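PDB 3CUC: protein of unknown function with a Fic domain from Bacteroides thetaiotaomicron VPI-5482, which is of unknown function but carries a Fic/DOC family domain within a largely helical, single-chain fold. Local coordinates for residues A[40-45]-A[221-226]. Residues are numbered along the deposited sequence; the frame is centred on the assembly and turned at random.
Sequences SNHLEG and IHSEDK
The imidazole of His42 meets Ser223 obliquely: the hydroxyl OG lies 3.7 Å from CD2 and is about as near to the CB at the root of the ring, a van der Waals contact. The ring also stacks on that of Tyr38, one turn back along the same helix. Ser223 CB faces Leu43, 3.8 Å from CG. Leu43 contributes the largest share of the buried surface. Its CG stands anti to the carbonyl carbon (chi1 -80°), and the two methyls divide the work: Leu43 CD1 reaches the carbonyl oxygen of Ile221 at 3.6 Å, with Ile221 CG2 a little farther off, whereas CD2 touches Ser223 CA and, on another side, CB and CG of Lys226.

These contacts join the C-terminal end of helix 22-42 to the loop that leads from helix 199-213 into helix 226-240, within a mainly helical Fic-domain protein. A Schellman motif terminates helix 22-42, with Gly45 at the C-prime position, its positive phi turning the chain; Gly45 N bonds to His42 O. Beside this turn the extended Lys226 chain runs antiparallel to the Leu43 side chain, alongside it, and its NZ donates a hydrogen bond to Leu43 O (2.8 Å), approaching at a C=O...N angle of 156° and tilted 20° from the carbonyl plane. An ammonium group here would probably interact favourably with the partial negative charge of the helix C-terminus. Glu44 OE1 stays 5.9 Å from Lys226 NZ, too far for a salt bridge; the other carboxylate oxygen, OE2, pairs with Arg204 of helix 199-213. Tyr229 of helix 226-240 touches both Leu43 and Ile221, and Asn39 OD1 is hydrogen-bonded to the backbone N of Ser223.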
loop_
_atom_site.group_PDB
_atom_site.type_symbol
_atom_site.label_atom_id
_atom_site.label_comp_id
_atom_site.label_asym_id
_atom_site.label_seq_id
_atom_site.Cartn_x
_atom_site.Cartn_y
_atom_site.Cartn_z
ATOM N N SER A 40 4.678 2.245 7.003
ATOM C CA SER A 40 4.827 2.443 5.562
ATOM C C SER A 40 5.912 3.482 5.289
ATOM O O SER A 40 6.678 3.341 4.344
ATOM C CB SER A 40 3.487 2.828 4.913
ATOM O OG SER A 40 3.564 2.879 3.494
ATOM N N ASN A 41 5.995 4.505 6.135
ATOM C CA ASN A 41 7.047 5.518 6.014
ATOM C C ASN A 41 8.394 5.050 6.569
ATOM O O ASN A 41 9.448 5.401 6.041
ATOM C CB ASN A 41 6.625 6.821 6.698
ATOM C CG ASN A 41 5.568 7.575 5.920
ATOM O OD1 ASN A 41 4.387 7.520 6.254
ATOM N ND2 ASN A 41 5.987 8.285 4.873
ATOM N N HIS A 42 8.363 4.253 7.628
ATOM C CA HIS A 42 9.599 3.737 8.203
ATOM C C HIS A 42 10.315 2.807 7.225
ATOM O O HIS A 42 11.539 2.810 7.161
ATOM C CB HIS A 42 9.339 3.014 9.523
ATOM C CG HIS A 42 10.398 3.254 10.550
ATOM N ND1 HIS A 42 10.379 4.348 11.384
ATOM C CD2 HIS A 42 11.510 2.554 10.869
ATOM C CE1 HIS A 42 11.431 4.310 12.181
ATOM N NE2 HIS A 42 12.132 3.229 11.892
ATOM N N LEU A 43 9.547 2.025 6.467
ATOM C CA LEU A 43 10.099 1.160 5.414
ATOM C C LEU A 43 10.980 1.933 4.414
ATOM O O LEU A 43 11.915 1.375 3.848
ATOM C CB LEU A 43 8.965 0.434 4.656
ATOM C CG LEU A 43 8.337 -0.817 5.287
ATOM C CD1 LEU A 43 6.958 -1.069 4.702
ATOM C CD2 LEU A 43 9.235 -2.035 5.087
ATOM N N GLU A 44 10.679 3.212 4.203
ATOM C CA GLU A 44 11.409 4.031 3.238
ATOM C C GLU A 44 12.411 4.971 3.921
ATOM O O GLU A 44 12.884 5.924 3.306
ATOM C CB GLU A 44 10.422 4.843 2.381
ATOM C CG GLU A 44 9.297 4.019 1.731
ATOM C CD GLU A 44 9.808 2.956 0.755
ATOM O OE1 GLU A 44 10.908 3.136 0.198
ATOM O OE2 GLU A 44 9.111 1.936 0.541
ATOM N N GLY A 45 12.731 4.706 5.187
ATOM C CA GLY A 45 13.771 5.454 5.901
ATOM C C GLY A 45 13.350 6.671 6.723
ATOM O O GLY A 45 14.206 7.403 7.220
ATOM N N ILE A 221 2.051 -3.657 6.344
ATOM C CA ILE A 221 3.327 -4.343 6.153
ATOM C C ILE A 221 4.291 -3.699 7.145
ATOM O O ILE A 221 4.573 -2.505 7.042
ATOM C CB ILE A 221 3.852 -4.232 4.716
ATOM C CG1 ILE A 221 2.851 -4.857 3.740
ATOM C CG2 ILE A 221 5.188 -4.945 4.597
ATOM C CD1 ILE A 221 3.182 -4.600 2.292
ATOM N N HIS A 222 4.747 -4.480 8.127
ATOM C CA HIS A 222 5.545 -3.948 9.237
ATOM C C HIS A 222 6.997 -3.774 8.825
ATOM O O HIS A 222 7.566 -4.669 8.204
ATOM C CB HIS A 222 5.459 -4.870 10.454
ATOM C CG HIS A 222 4.111 -4.879 11.100
ATOM N ND1 HIS A 222 3.797 -4.078 12.177
ATOM C CD2 HIS A 222 2.987 -5.573 10.808
ATOM C CE1 HIS A 222 2.539 -4.283 12.525
ATOM N NE2 HIS A 222 2.025 -5.185 11.710
ATOM N N SER A 223 7.597 -2.633 9.176
ATOM C CA SER A 223 8.977 -2.340 8.749
ATOM C C SER A 223 10.018 -3.253 9.412
ATOM O O SER A 223 11.114 -3.431 8.882
ATOM C CB SER A 223 9.343 -0.863 8.966
ATOM O OG SER A 223 9.730 -0.608 10.304
ATOM N N GLU A 224 9.680 -3.837 10.559
ATOM C CA GLU A 224 10.527 -4.873 11.156
ATOM C C GLU A 224 10.651 -6.104 10.263
ATOM O O GLU A 224 11.612 -6.849 10.374
ATOM C CB GLU A 224 9.997 -5.269 12.532
ATOM C CG GLU A 224 10.211 -4.165 13.560
ATOM C CD GLU A 224 9.423 -4.372 14.835
ATOM O OE1 GLU A 224 8.170 -4.412 14.769
ATOM O OE2 GLU A 224 10.062 -4.474 15.904
ATOM N N ASP A 225 9.688 -6.301 9.367
ATOM C CA ASP A 225 9.687 -7.445 8.457
ATOM C C ASP A 225 10.167 -7.064 7.041
ATOM O O ASP A 225 9.868 -7.770 6.070
ATOM C CB ASP A 225 8.267 -8.035 8.401
ATOM C CG ASP A 225 8.243 -9.472 7.912
ATOM O OD1 ASP A 225 9.093 -10.269 8.366
ATOM O OD2 ASP A 225 7.370 -9.806 7.081
ATOM N N LYS A 226 10.920 -5.967 6.936
ATOM C CA LYS A 226 11.305 -5.391 5.638
ATOM C C LYS A 226 12.075 -6.347 4.744
ATOM O O LYS A 226 11.804 -6.439 3.546
ATOM C CB LYS A 226 12.144 -4.119 5.834
ATOM C CG LYS A 226 12.632 -3.460 4.530
ATOM C CD LYS A 226 13.220 -2.065 4.779
ATOM C CE LYS A 226 13.654 -1.402 3.477
ATOM N NZ LYS A 226 14.324 -0.091 3.695
#